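Side-chain contacts in regulatory protein (Bacillus megaterium, PDB 4UA1), which binds mercury (II) ions and DNA, and probably represses the mercury resistance operon without the metal and activates its transcription once the metal is bound: residues K53-E57 against L58-L62; D75-K78 against C79-M82; D81-D84 against F85-K89; D92-R95 against K96-L100; M108-K111 against E112-P115. All coordinates share one frame; numbering follows the deposited sequence.

Interaction 1: K53-E57 against L58-L62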
loop_
_atom_site.group_PDB
_atom_site.type_symbol
_atom_site.label_atom_id
_atom_site.label_comp_id
_atom_site.label_asym_id
_atom_site.label_seq_id
_atom_site.Cartn_x
_atom_site.Cartn_y
_atom_site.Cartn_z
ATOM N N LYS B 53 1.432 -14.315 9.263
ATOM C CA LYS B 53 0.236 -13.546 8.980
ATOM C C LYS B 53 0.233 -12.248 9.814
ATOM O O LYS B 53 0.018 -11.146 9.285
ATOM C CB LYS B 53 -1.018 -14.404 9.244
ATOM C CG LYS B 53 -2.354 -13.691 9.040
ATOM C CD LYS B 53 -2.524 -13.283 7.596
ATOM C CE LYS B 53 -3.834 -12.568 7.343
ATOM N NZ LYS B 53 -3.678 -11.641 6.180
ATOM N N ARG B 54 0.513 -12.360 11.107
ATOM C CA ARG B 54 0.371 -11.186 11.954
ATOM C C ARG B 54 1.478 -10.191 11.711
ATOM O O ARG B 54 1.242 -8.989 11.789
ATOM C CB ARG B 54 0.300 -11.559 13.435
ATOM C CG ARG B 54 -0.978 -12.304 13.690
ATOM C CD ARG B 54 -1.123 -12.809 15.085
ATOM N NE ARG B 54 -2.043 -13.939 15.077
ATOM C CZ ARG B 54 -2.675 -14.419 16.143
ATOM N NH1 ARG B 54 -2.570 -13.824 17.333
ATOM N NH2 ARG B 54 -3.467 -15.466 15.996
ATOM N N MET B 55 2.677 -10.676 11.408
ATOM C CA MET B 55 3.763 -9.773 11.067
ATOM C C MET B 55 3.354 -8.975 9.854
ATOM O O MET B 55 3.605 -7.768 9.793
ATOM C CB MET B 55 5.080 -10.521 10.818
ATOM C CG MET B 55 5.860 -10.848 12.095
ATOM S SD MET B 55 7.606 -11.226 11.819
ATOM C CE MET B 55 7.513 -12.752 10.890
ATOM N N GLN B 56 2.690 -9.628 8.896
ATOM C CA GLN B 56 2.222 -8.871 7.741
ATOM C C GLN B 56 1.145 -7.880 8.105
ATOM O O GLN B 56 1.082 -6.812 7.521
ATOM C CB GLN B 56 1.702 -9.785 6.671
ATOM C CG GLN B 56 2.764 -10.269 5.747
ATOM C CD GLN B 56 2.231 -11.367 4.864
ATOM O OE1 GLN B 56 1.946 -12.475 5.349
ATOM N NE2 GLN B 56 2.062 -11.074 3.576
ATOM N N GLU B 57 0.309 -8.199 9.078
ATOM C CA GLU B 57 -0.700 -7.223 9.497
ATOM C C GLU B 57 -0.016 -6.093 10.258
ATOM O O GLU B 57 -0.572 -5.023 10.444
ATOM C CB GLU B 57 -1.791 -7.901 10.327
ATOM C CG GLU B 57 -2.551 -8.964 9.504
ATOM C CD GLU B 57 -3.482 -9.851 10.321
ATOM O OE1 GLU B 57 -3.235 -10.024 11.528
ATOM O OE2 GLU B 57 -4.449 -10.406 9.747
ATOM N N LEU B 58 1.219 -6.330 10.677
ATOM C CA LEU B 58 1.975 -5.307 11.388
ATOM C C LEU B 58 2.869 -4.513 10.449
ATOM O O LEU B 58 3.651 -3.679 10.906
ATOM C CB LEU B 58 2.828 -5.935 12.490
ATOM C CG LEU B 58 2.034 -6.521 13.658
ATOM C CD1 LEU B 58 2.941 -7.233 14.626
ATOM C CD2 LEU B 58 1.238 -5.454 14.362
ATOM N N GLY B 59 2.791 -4.793 9.150
ATOM C CA GLY B 59 3.508 -3.994 8.182
ATOM C C GLY B 59 4.872 -4.485 7.765
ATOM O O GLY B 59 5.597 -3.759 7.087
ATOM N N PHE B 60 5.263 -5.686 8.188
ATOM C CA PHE B 60 6.466 -6.311 7.626
ATOM C C PHE B 60 6.137 -6.850 6.232
ATOM O O PHE B 60 5.131 -7.542 6.066
ATOM C CB PHE B 60 6.967 -7.480 8.469
ATOM C CG PHE B 60 7.463 -7.135 9.831
ATOM C CD1 PHE B 60 8.815 -7.171 10.110
ATOM C CD2 PHE B 60 6.581 -6.899 10.867
ATOM C CE1 PHE B 60 9.279 -6.923 11.400
ATOM C CE2 PHE B 60 7.033 -6.638 12.137
ATOM C CZ PHE B 60 8.385 -6.665 12.406
ATOM N N THR B 61 6.995 -6.582 5.252
ATOM C CA THR B 61 6.846 -7.161 3.908
ATOM C C THR B 61 7.269 -8.598 3.953
ATOM O O THR B 61 7.954 -8.999 4.899
ATOM C CB THR B 61 7.721 -6.496 2.869
ATOM O OG1 THR B 61 9.076 -6.899 3.122
ATOM C CG2 THR B 61 7.592 -4.979 2.917
ATOM N N LEU B 62 6.867 -9.376 2.948
ATOM C CA LEU B 62 7.268 -10.777 2.873
ATOM C C LEU B 62 8.798 -10.917 2.884
ATOM O O LEU B 62 9.361 -11.795 3.526
ATOM C CB LEU B 62 6.716 -11.438 1.614
ATOM C CG LEU B 62 5.399 -12.203 1.736
ATOM C CD1 LEU B 62 5.059 -12.823 0.383
ATOM C CD2 LEU B 62 5.388 -13.262 2.864
#

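Interaction 2: D75-K78 against C79-M82. With HG (mercury (II) ion), chain C.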
loop_
_atom_site.group_PDB
_atom_site.type_symbol
_atom_site.label_atom_id
_atom_site.label_comp_id
_atom_site.label_asym_id
_atom_site.label_seq_id
_atom_site.Cartn_x
_atom_site.Cartn_y
_atom_site.Cartn_z
ATOM N N ASP B 75 20.024 -18.062 15.196
ATOM C CA ASP B 75 20.777 -17.379 16.249
ATOM C C ASP B 75 20.504 -17.885 17.651
ATOM O O ASP B 75 19.458 -18.469 17.922
ATOM C CB ASP B 75 20.503 -15.864 16.238
ATOM C CG ASP B 75 21.390 -15.089 15.244
ATOM O OD1 ASP B 75 22.306 -15.695 14.642
ATOM O OD2 ASP B 75 21.182 -13.866 15.080
ATOM N N GLU B 76 21.471 -17.666 18.537
ATOM C CA GLU B 76 21.278 -17.997 19.933
ATOM C C GLU B 76 20.332 -17.000 20.606
ATOM O O GLU B 76 19.393 -17.395 21.291
ATOM C CB GLU B 76 22.628 -18.058 20.667
ATOM C CG GLU B 76 22.531 -18.265 22.180
ATOM C CD GLU B 76 23.892 -18.495 22.829
ATOM O OE1 GLU B 76 24.242 -17.749 23.772
ATOM O OE2 GLU B 76 24.608 -19.436 22.405
ATOM N N ALA B 77 20.541 -15.707 20.416
ATOM C CA ALA B 77 19.645 -14.815 21.124
ATOM C C ALA B 77 18.492 -14.464 20.210
ATOM O O ALA B 77 18.539 -13.481 19.472
ATOM C CB ALA B 77 20.383 -13.567 21.562
ATOM N N LYS B 78 17.403 -15.207 20.357
ATOM C CA LYS B 78 16.284 -15.041 19.444
ATOM C C LYS B 78 15.450 -13.865 19.918
ATOM O O LYS B 78 14.991 -13.052 19.130
ATOM C CB LYS B 78 15.459 -16.319 19.343
ATOM C CG LYS B 78 16.257 -17.508 18.911
ATOM C CD LYS B 78 15.340 -18.687 18.610
ATOM C CE LYS B 78 16.150 -19.947 18.273
ATOM N NZ LYS B 78 17.152 -19.693 17.193
ATOM N N CYS B 79 15.270 -13.780 21.227
ATOM C CA CYS B 79 14.560 -12.672 21.810
ATOM C C CYS B 79 15.212 -11.331 21.419
ATOM O O CYS B 79 14.524 -10.395 21.005
ATOM C CB CYS B 79 14.508 -12.852 23.321
ATOM S SG CYS B 79 13.806 -11.468 24.198
ATOM N N ARG B 80 16.538 -11.250 21.502
ATOM C CA ARG B 80 17.224 -10.012 21.139
ATOM C C ARG B 80 16.996 -9.655 19.655
ATOM O O ARG B 80 16.737 -8.486 19.315
ATOM C CB ARG B 80 18.730 -10.125 21.436
ATOM C CG ARG B 80 19.539 -8.890 21.066
ATOM C CD ARG B 80 21.019 -9.221 20.982
ATOM N NE ARG B 80 21.251 -10.114 19.849
ATOM C CZ ARG B 80 22.367 -10.812 19.647
ATOM N NH1 ARG B 80 23.369 -10.722 20.518
ATOM N NH2 ARG B 80 22.472 -11.607 18.575
ATOM N N ASP B 81 17.105 -10.665 18.786
ATOM C CA ASP B 81 16.928 -10.472 17.357
ATOM C C ASP B 81 15.573 -9.887 17.087
ATOM O O ASP B 81 15.422 -8.863 16.420
ATOM C CB ASP B 81 17.054 -11.793 16.592
ATOM C CG ASP B 81 18.488 -12.286 16.477
ATOM O OD1 ASP B 81 19.443 -11.498 16.656
ATOM O OD2 ASP B 81 18.658 -13.490 16.198
ATOM N N MET B 82 14.576 -10.553 17.627
ATOM C CA MET B 82 13.214 -10.172 17.368
ATOM C C MET B 82 12.917 -8.765 17.903
ATOM O O MET B 82 12.224 -7.974 17.257
ATOM C CB MET B 82 12.274 -11.203 17.969
ATOM C CG MET B 82 10.896 -11.067 17.404
ATOM S SD MET B 82 10.904 -11.188 15.621
ATOM C CE MET B 82 9.336 -10.402 15.285
HETATM HG HG HG C . 11.927 -10.848 22.774
#

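Interaction 3: D81-D84 against F85-K89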
loop_
_atom_site.group_PDB
_atom_site.type_symbol
_atom_site.label_atom_id
_atom_site.label_comp_id
_atom_site.label_asym_id
_atom_site.label_seq_id
_atom_site.Cartn_x
_atom_site.Cartn_y
_atom_site.Cartn_z
ATOM N N ASP B 81 17.105 -10.665 18.786
ATOM C CA ASP B 81 16.928 -10.472 17.357
ATOM C C ASP B 81 15.573 -9.887 17.087
ATOM O O ASP B 81 15.422 -8.863 16.420
ATOM C CB ASP B 81 17.054 -11.793 16.592
ATOM C CG ASP B 81 18.488 -12.286 16.477
ATOM O OD1 ASP B 81 19.443 -11.498 16.656
ATOM O OD2 ASP B 81 18.658 -13.490 16.198
ATOM N N MET B 82 14.576 -10.553 17.627
ATOM C CA MET B 82 13.214 -10.172 17.368
ATOM C C MET B 82 12.917 -8.765 17.903
ATOM O O MET B 82 12.224 -7.974 17.257
ATOM C CB MET B 82 12.274 -11.203 17.969
ATOM C CG MET B 82 10.896 -11.067 17.404
ATOM S SD MET B 82 10.904 -11.188 15.621
ATOM C CE MET B 82 9.336 -10.402 15.285
ATOM N N TYR B 83 13.490 -8.456 19.063
ATOM C CA TYR B 83 13.389 -7.138 19.669
ATOM C C TYR B 83 13.904 -6.047 18.738
ATOM O O TYR B 83 13.228 -5.015 18.495
ATOM C CB TYR B 83 14.153 -7.158 20.993
ATOM C CG TYR B 83 14.187 -5.869 21.785
ATOM C CD1 TYR B 83 13.083 -5.444 22.516
ATOM C CD2 TYR B 83 15.367 -5.124 21.882
ATOM C CE1 TYR B 83 13.137 -4.281 23.267
ATOM C CE2 TYR B 83 15.430 -3.968 22.637
ATOM C CZ TYR B 83 14.318 -3.551 23.336
ATOM O OH TYR B 83 14.383 -2.400 24.104
ATOM N N ASP B 84 15.117 -6.280 18.243
ATOM C CA ASP B 84 15.758 -5.398 17.260
ATOM C C ASP B 84 14.940 -5.175 15.993
ATOM O O ASP B 84 14.769 -4.036 15.558
ATOM C CB ASP B 84 17.120 -5.951 16.881
ATOM C CG ASP B 84 18.100 -5.786 17.977
ATOM O OD1 ASP B 84 17.829 -4.940 18.847
ATOM O OD2 ASP B 84 19.142 -6.462 17.967
ATOM N N PHE B 85 14.469 -6.268 15.388
ATOM C CA PHE B 85 13.666 -6.159 14.179
ATOM C C PHE B 85 12.370 -5.391 14.452
ATOM O O PHE B 85 11.937 -4.614 13.615
ATOM C CB PHE B 85 13.346 -7.533 13.592
ATOM C CG PHE B 85 14.514 -8.197 12.890
ATOM C CD1 PHE B 85 15.144 -7.574 11.820
ATOM C CD2 PHE B 85 14.965 -9.456 13.297
ATOM C CE1 PHE B 85 16.212 -8.178 11.165
ATOM C CE2 PHE B 85 16.027 -10.073 12.654
ATOM C CZ PHE B 85 16.654 -9.438 11.583
ATOM N N THR B 86 11.771 -5.595 15.620
ATOM C CA THR B 86 10.554 -4.888 15.987
ATOM C C THR B 86 10.815 -3.377 16.067
ATOM O O THR B 86 10.006 -2.585 15.571
ATOM C CB THR B 86 10.006 -5.372 17.361
ATOM O OG1 THR B 86 9.748 -6.777 17.308
ATOM C CG2 THR B 86 8.740 -4.626 17.762
ATOM N N ILE B 87 11.940 -2.981 16.679
ATOM C CA ILE B 87 12.345 -1.557 16.684
ATOM C C ILE B 87 12.560 -1.002 15.264
ATOM O O ILE B 87 12.112 0.126 14.919
ATOM C CB ILE B 87 13.625 -1.347 17.503
ATOM C CG1 ILE B 87 13.318 -1.414 19.006
ATOM C CG2 ILE B 87 14.247 -0.002 17.198
ATOM C CD1 ILE B 87 14.567 -1.586 19.862
ATOM N N LEU B 88 13.238 -1.781 14.425
ATOM C CA LEU B 88 13.435 -1.325 13.061
ATOM C C LEU B 88 12.075 -1.159 12.398
ATOM O O LEU B 88 11.905 -0.307 11.535
ATOM C CB LEU B 88 14.336 -2.270 12.265
ATOM C CG LEU B 88 15.816 -2.218 12.642
ATOM C CD1 LEU B 88 16.581 -3.293 11.867
ATOM C CD2 LEU B 88 16.386 -0.847 12.388
ATOM N N LYS B 89 11.115 -1.987 12.787
ATOM C CA LYS B 89 9.787 -1.885 12.219
ATOM C C LYS B 89 9.082 -0.611 12.702
ATOM O O LYS B 89 8.457 0.087 11.898
ATOM C CB LYS B 89 8.952 -3.122 12.535
ATOM C CG LYS B 89 7.568 -3.123 11.850
ATOM C CD LYS B 89 7.579 -2.595 10.391
ATOM C CE LYS B 89 8.401 -3.473 9.461
ATOM N NZ LYS B 89 8.380 -3.047 8.011
#

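Interaction 4: D92-R95 against K96-L100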
loop_
_atom_site.group_PDB
_atom_site.type_symbol
_atom_site.label_atom_id
_atom_site.label_comp_id
_atom_site.label_asym_id
_atom_site.label_seq_id
_atom_site.Cartn_x
_atom_site.Cartn_y
_atom_site.Cartn_z
ATOM N N ASP B 92 10.369 2.052 10.662
ATOM C CA ASP B 92 9.851 1.980 9.291
ATOM C C ASP B 92 8.429 2.569 9.200
ATOM O O ASP B 92 8.119 3.385 8.322
ATOM C CB ASP B 92 9.858 0.526 8.793
ATOM C CG ASP B 92 9.533 0.411 7.309
ATOM O OD1 ASP B 92 10.199 1.098 6.508
ATOM O OD2 ASP B 92 8.616 -0.357 6.938
ATOM N N ILE B 93 7.572 2.162 10.124
ATOM C CA ILE B 93 6.217 2.675 10.176
ATOM C C ILE B 93 6.249 4.182 10.346
ATOM O O ILE B 93 5.413 4.894 9.776
ATOM C CB ILE B 93 5.396 2.048 11.322
ATOM C CG1 ILE B 93 5.379 0.516 11.215
ATOM C CG2 ILE B 93 3.976 2.611 11.321
ATOM C CD1 ILE B 93 4.786 0.008 9.954
ATOM N N GLN B 94 7.203 4.680 11.133
ATOM C CA GLN B 94 7.218 6.120 11.353
ATOM C C GLN B 94 7.548 6.831 10.038
ATOM O O GLN B 94 6.904 7.817 9.685
ATOM C CB GLN B 94 8.187 6.517 12.459
ATOM C CG GLN B 94 8.014 7.962 12.896
ATOM C CD GLN B 94 9.326 8.593 13.253
ATOM O OE1 GLN B 94 10.380 8.013 12.996
ATOM N NE2 GLN B 94 9.284 9.783 13.857
ATOM N N ARG B 95 8.520 6.299 9.299
ATOM C CA ARG B 95 8.812 6.829 7.970
ATOM C C ARG B 95 7.575 6.850 7.036
ATOM O O ARG B 95 7.355 7.844 6.329
ATOM C CB ARG B 95 9.949 6.048 7.317
ATOM C CG ARG B 95 10.183 6.504 5.894
ATOM C CD ARG B 95 10.766 5.411 5.033
ATOM N NE ARG B 95 9.920 4.221 4.962
ATOM C CZ ARG B 95 9.010 3.999 4.017
ATOM N NH1 ARG B 95 8.807 4.898 3.060
ATOM N NH2 ARG B 95 8.302 2.876 4.027
ATOM N N LYS B 96 6.800 5.760 7.000
ATOM C CA LYS B 96 5.582 5.711 6.162
ATOM C C LYS B 96 4.600 6.798 6.561
ATOM O O LYS B 96 3.981 7.480 5.718
ATOM C CB LYS B 96 4.862 4.372 6.270
ATOM C CG LYS B 96 5.598 3.170 5.708
ATOM C CD LYS B 96 4.701 1.923 5.767
ATOM C CE LYS B 96 5.479 0.645 5.515
ATOM N NZ LYS B 96 6.392 0.766 4.331
ATOM N N ILE B 97 4.439 6.927 7.869
ATOM C CA ILE B 97 3.579 7.953 8.423
ATOM C C ILE B 97 3.993 9.344 7.939
ATOM O O ILE B 97 3.146 10.157 7.523
ATOM C CB ILE B 97 3.600 7.916 9.961
ATOM C CG1 ILE B 97 2.904 6.647 10.469
ATOM C CG2 ILE B 97 2.951 9.165 10.521
ATOM C CD1 ILE B 97 2.933 6.475 11.983
ATOM N N GLU B 98 5.302 9.601 7.959
ATOM C CA GLU B 98 5.791 10.926 7.614
ATOM C C GLU B 98 5.517 11.185 6.143
ATOM O O GLU B 98 5.111 12.284 5.755
ATOM C CB GLU B 98 7.286 11.063 7.920
ATOM C CG GLU B 98 7.710 10.798 9.393
ATOM C CD GLU B 98 7.168 11.784 10.422
ATOM O OE1 GLU B 98 5.955 12.102 10.430
ATOM O OE2 GLU B 98 7.980 12.235 11.257
ATOM N N ASP B 99 5.691 10.151 5.327
ATOM C CA ASP B 99 5.423 10.284 3.896
ATOM C C ASP B 99 3.960 10.669 3.600
ATOM O O ASP B 99 3.679 11.544 2.744
ATOM C CB ASP B 99 5.781 8.991 3.205
ATOM C CG ASP B 99 7.277 8.749 3.171
ATOM O OD1 ASP B 99 8.055 9.691 3.459
ATOM O OD2 ASP B 99 7.678 7.612 2.839
ATOM N N LEU B 100 3.042 10.020 4.321
ATOM C CA LEU B 100 1.618 10.353 4.250
ATOM C C LEU B 100 1.310 11.770 4.724
ATOM O O LEU B 100 0.434 12.453 4.182
ATOM C CB LEU B 100 0.790 9.370 5.076
ATOM C CG LEU B 100 0.675 8.000 4.433
ATOM C CD1 LEU B 100 -0.163 7.065 5.306
ATOM C CD2 LEU B 100 0.104 8.139 3.035
#

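Interaction 5: M108-K111 against E112-P115. With HG (mercury (II) ion), chain D.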
loop_
_atom_site.group_PDB
_atom_site.type_symbol
_atom_site.label_atom_id
_atom_site.label_comp_id
_atom_site.label_asym_id
_atom_site.label_seq_id
_atom_site.Cartn_x
_atom_site.Cartn_y
_atom_site.Cartn_z
ATOM N N MET B 108 -3.308 19.891 1.182
ATOM C CA MET B 108 -3.724 21.093 1.883
ATOM C C MET B 108 -3.338 22.373 1.099
ATOM O O MET B 108 -4.166 23.266 0.863
ATOM C CB MET B 108 -3.096 21.115 3.275
ATOM C CG MET B 108 -3.573 20.006 4.237
ATOM S SD MET B 108 -5.233 20.239 4.924
ATOM C CE MET B 108 -5.087 21.859 5.689
ATOM N N ASP B 109 -2.082 22.451 0.669
ATOM C CA ASP B 109 -1.630 23.620 -0.058
ATOM C C ASP B 109 -2.364 23.780 -1.396
ATOM O O ASP B 109 -2.748 24.912 -1.797
ATOM C CB ASP B 109 -0.130 23.541 -0.258
ATOM C CG ASP B 109 0.625 23.575 1.061
ATOM O OD1 ASP B 109 0.136 24.283 1.995
ATOM O OD2 ASP B 109 1.683 22.895 1.151
ATOM N N LEU B 110 -2.549 22.649 -2.082
ATOM C CA LEU B 110 -3.372 22.617 -3.278
ATOM C C LEU B 110 -4.784 23.201 -3.065
ATOM O O LEU B 110 -5.200 24.115 -3.780
ATOM C CB LEU B 110 -3.480 21.188 -3.757
ATOM C CG LEU B 110 -2.241 20.769 -4.513
ATOM C CD1 LEU B 110 -2.206 19.242 -4.712
ATOM C CD2 LEU B 110 -2.262 21.529 -5.832
ATOM N N LYS B 111 -5.487 22.691 -2.056
ATOM C CA LYS B 111 -6.859 23.097 -1.744
ATOM C C LYS B 111 -6.952 24.589 -1.273
ATOM O O LYS B 111 -7.945 25.280 -1.517
ATOM C CB LYS B 111 -7.432 22.178 -0.640
ATOM C CG LYS B 111 -7.386 22.848 0.765
ATOM C CD LYS B 111 -8.079 22.071 1.852
ATOM C CE LYS B 111 -8.642 23.010 2.941
ATOM N NZ LYS B 111 -7.612 23.815 3.661
ATOM N N GLU B 112 -5.907 25.064 -0.598
ATOM C CA GLU B 112 -5.830 26.444 -0.158
ATOM C C GLU B 112 -5.591 27.345 -1.340
ATOM O O GLU B 112 -5.706 28.566 -1.230
ATOM C CB GLU B 112 -4.779 26.621 0.924
ATOM C CG GLU B 112 -5.197 25.889 2.174
ATOM C CD GLU B 112 -4.099 25.746 3.212
ATOM O OE1 GLU B 112 -3.015 26.339 3.019
ATOM O OE2 GLU B 112 -4.335 25.047 4.235
ATOM N N ARG B 113 -5.198 26.755 -2.467
ATOM C CA ARG B 113 -5.099 27.592 -3.669
ATOM C C ARG B 113 -6.469 28.079 -4.180
ATOM O O ARG B 113 -6.509 29.033 -4.950
ATOM C CB ARG B 113 -4.357 26.877 -4.813
ATOM C CG ARG B 113 -2.924 26.510 -4.477
ATOM C CD ARG B 113 -2.265 25.648 -5.550
ATOM N NE ARG B 113 -1.585 26.576 -6.425
ATOM C CZ ARG B 113 -0.267 26.718 -6.500
ATOM N NH1 ARG B 113 0.544 25.917 -5.814
ATOM N NH2 ARG B 113 0.235 27.642 -7.304
ATOM N N CYS B 114 -7.578 27.452 -3.769
ATOM C CA CYS B 114 -8.879 27.737 -4.402
ATOM C C CYS B 114 -9.442 29.069 -3.991
ATOM O O CYS B 114 -9.235 29.498 -2.879
ATOM C CB CYS B 114 -9.917 26.654 -4.100
ATOM S SG CYS B 114 -9.561 25.093 -4.865
ATOM N N PRO B 115 -10.119 29.751 -4.918
ATOM C CA PRO B 115 -10.729 31.055 -4.613
ATOM C C PRO B 115 -11.985 30.954 -3.734
ATOM O O PRO B 115 -12.461 29.860 -3.437
ATOM C CB PRO B 115 -11.068 31.614 -6.002
ATOM C CG PRO B 115 -11.204 30.406 -6.877
ATOM C CD PRO B 115 -10.217 29.400 -6.348
HETATM HG HG HG D . -10.508 24.688 -7.099
HETATM O O HOH W 1 -9.009 27.641 -0.792
#

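Interaction 1: K53-E57 against L58-L62
The Phe60 ring has Met55 over one face and Lys89 over the other. Met55 SD stands 4.4 Å from the centroid of the Phe60 ring and only 3° off its normal, a face-on Met-aromatic contact, while Lys89 of helix 78-112 makes a cation-pi interaction from the opposite side. Nearer the margin of the ring, Phe60 CD2 approaches Met55 CB at 3.9 Å. Met55 has CG beside its backbone N (chi1 -83°) and an extended chi2, which carries the sulfur past CB and over the ring.

Helix 44-57 ends in a Schellman motif, with Gly59 at positive phi. Phe60 N donates to Met55 O at 3.1 Å, and Leu58 N reaches the same oxygen at 2.9 Å from the other face of its carbonyl plane. Gly59 N bonds to Gln56 O at 3.1 Å. Thr61 N-caps the following helix through Glu64 N, and the turn joins helix 44-57 to helix 62-74 inside the MerR HTH family region.

Leu129 of the second subunit packs on Met55 and Leu58. The amides of Leu58, Gly59 and Phe60 thus close the helix, Gly59 O bonds to Lys89 NZ, and sulfur, ring and alkyl groups face helix 62-74 and the partner.

Interaction 2: D75-K78 against C79-M82
Asp75 and Asp81 meet across the start of helix 78-112, their side chains crossing at about a right angle with the carboxylate planes 48° apart. Asp81 belongs to the packed part of the contact, buried against Val71 and Val72 of helix 62-74; Asp75 reaches it from a partly exposed edge, its OD2 2.8 Å from Asp81 OD2. Along the backbone the first helical turn is closed by Asp81 N to Ala77 O at 3.2 Å and by Met82 N to Lys78 O at 2.9 Å. Cys79 is buried as well: with SG anti to its backbone N (chi1 174°), it binds the mercury ion at 2.4 Å from SG, and Cys114 and Cys123 of the second subunit complete the site.

The looser side is formed by Arg80, which is exposed. Its guanidinium lies flat over the Ala77 methyl group, Ala77 CB being 3.9 Å from Arg80 CZ, and an edge of the same group turns to Asp81, with Arg80 NH2 3.6 Å from Asp81 OD1 in a salt bridge. Asp75 stays beyond salt-bridge range of this arginine.

Lys78 bends back from the helix start, and its NZ donates to Asp75 O at 2.7 Å, in the carbonyl plane, and also to Val72 O. One ammonium group therefore ties together carbonyls left at the end of helix 62-74. The closeness of the two carboxylates is consistent with one acid holding a proton, and Arg80, paired with Asp81, would probably moderate the remaining charge, while Cys79 offers mercury a soft sulfur ligand.

Interaction 3: D81-D84 against F85-K89
Tyr83 and Ile87 meet one turn apart on helix 78-112, the long dimerisation helix of the MerR family, which runs antiparallel to its counterpart in the second subunit. The two side chains lie at a slant to each other, and the isoleucine methyl CD1 sits over the tyrosine ring, 4.1 Å from the centroid and 26° off the normal, in a CH-pi contact. CD1 is closest to the side of the ring at Tyr83 CE2, 3.8 Å away. Tyr83 has CG anti to the backbone N (chi1 179°), and Ile87 has CG1 beside its own, which lets the ring and the methyl converge between the two turns. Lys118 of the second subunit makes a cation-pi interaction with the same ring.

Phe85 follows another side of the helix, where its ring lies beside the Asp81 carbonyl at an oblique angle and packs on Leu68 and Val71 of helix 62-74. Between these two directions lies Thr86, whose side chain crosses that of Met82 at about a right angle and packs on Ile125 of the second subunit. The threonine hydroxyl bonds within its own helix. Met82 O is held by two donors of this single residue, approaching from opposite faces of the carbonyl plane: Thr86 N at 2.9 Å and Thr86 OG1, which donates its proton, at 2.8 Å.

Interaction 4: D92-R95 against K96-L100
Asp92, Arg95, Lys96 and Asp99 join in a four-residue salt-bridge network, two acids and two bases linked along a single face of one helix. Its firmest link spans one turn: Arg95 NH1 lies 2.9 Å from Asp99 OD2, a salt bridge in which the guanidinium and carboxylate planes stand 64° apart. At the other end Asp92 reaches both cations more loosely, by a weak bond from Arg95 NE to Asp92 OD1 at 3.5 Å and a long salt bridge from Lys96 NZ to Asp92 OD2 at 3.6 Å. The stronger partner of Asp92 is Lys89, one turn earlier. The modelled 2.9 Å from Arg95 NH2 to Lys96 NZ is doubtful, but the two acids would be expected to offset the charge of these neighbouring cations.

Arg95 takes part in both links because its CG is anti to the backbone N (chi1 175°) and the chain folds at chi3, which lays the guanidinium along the helix between the two aspartates.

Away from the network, Ile93 and Ile97 form an apolar pair, in which Ile93 CG2 lies 4.1 Å from Ile97 CD1. That side faces the second subunit: Leu107 of the second subunit packs on Ile93, its Glu104 on Ile97, and its Ile97 on Leu100, so the pair lies in the antiparallel coiled coil near the middle of helix 78-112.

Interaction 5: M108-K111 against E112-P115
Lys111 O is gripped twice, by Cys114 N at 3.2 Å and by a water that donates to it at 2.7 Å. The same water donates to Cys114 O at 2.8 Å, so it bridges the two ends of the turn that leads from helix 78-112 into the metal-binding loop. The amide of Cys114 arrives from well above the plane of the Lys111 carbonyl, and Arg113 N comes to Leu110 O at 2.9 Å in a similar way. Both bonds span three residues. Glu112 N still reaches back four, to Met108 O, and Arg113 N keeps a weak bond to Asp109 O, so the pattern shifts toward three-residue bonds as the helix runs out.

Glu112 extends back along the helix beyond CG, past the Met108 carbonyl, to bring OE2 3.5 Å from Lys111 NZ in a salt bridge and 3.6 Å from Met108 CE. Its chi1 of -67° puts CG beside the backbone N, directing the chain along that side. Leu110 CD2 meets Arg113 CD at 4.1 Å, and both residues touch Thr128 of helix 124-130.

Cys114 SG binds the mercury ion at 2.5 Å, together with Cys123 of the same chain and Cys79 of the second subunit, while Tyr83 of that subunit packs on Cys114. Main-chain bonds and a bridging water thus fix the approach to a soft sulfur ligand, presumably a thiolate, and on the helix side of the turn Lys111 would partly offset the neighbouring acids Asp109 and Glu112.

Overall arrangement
Helix 78-112 carries interactions 2 to 5 in turn, and interaction 1 leans on its first half. Interactions 2 and 3 share Asp81 and Met82, with centres 10 Å apart. Interaction 1 is joined to interaction 3 by a probable hydrogen bond from Lys89 NZ to Gly59 O, 3.0 Å, and Met55 SD lies 4.0 Å from Met82 CE. Within one chain the centres of interactions 2 and 5 are about 50 Å apart, yet the antiparallel dimer brings each beside the other in the partner subunit: Cys79 from one and Cys114 from the other bind the same mercury ion. Interaction 4, about 24 Å from interaction 5 between centres, lies along the coiled coil connecting these two metal sites.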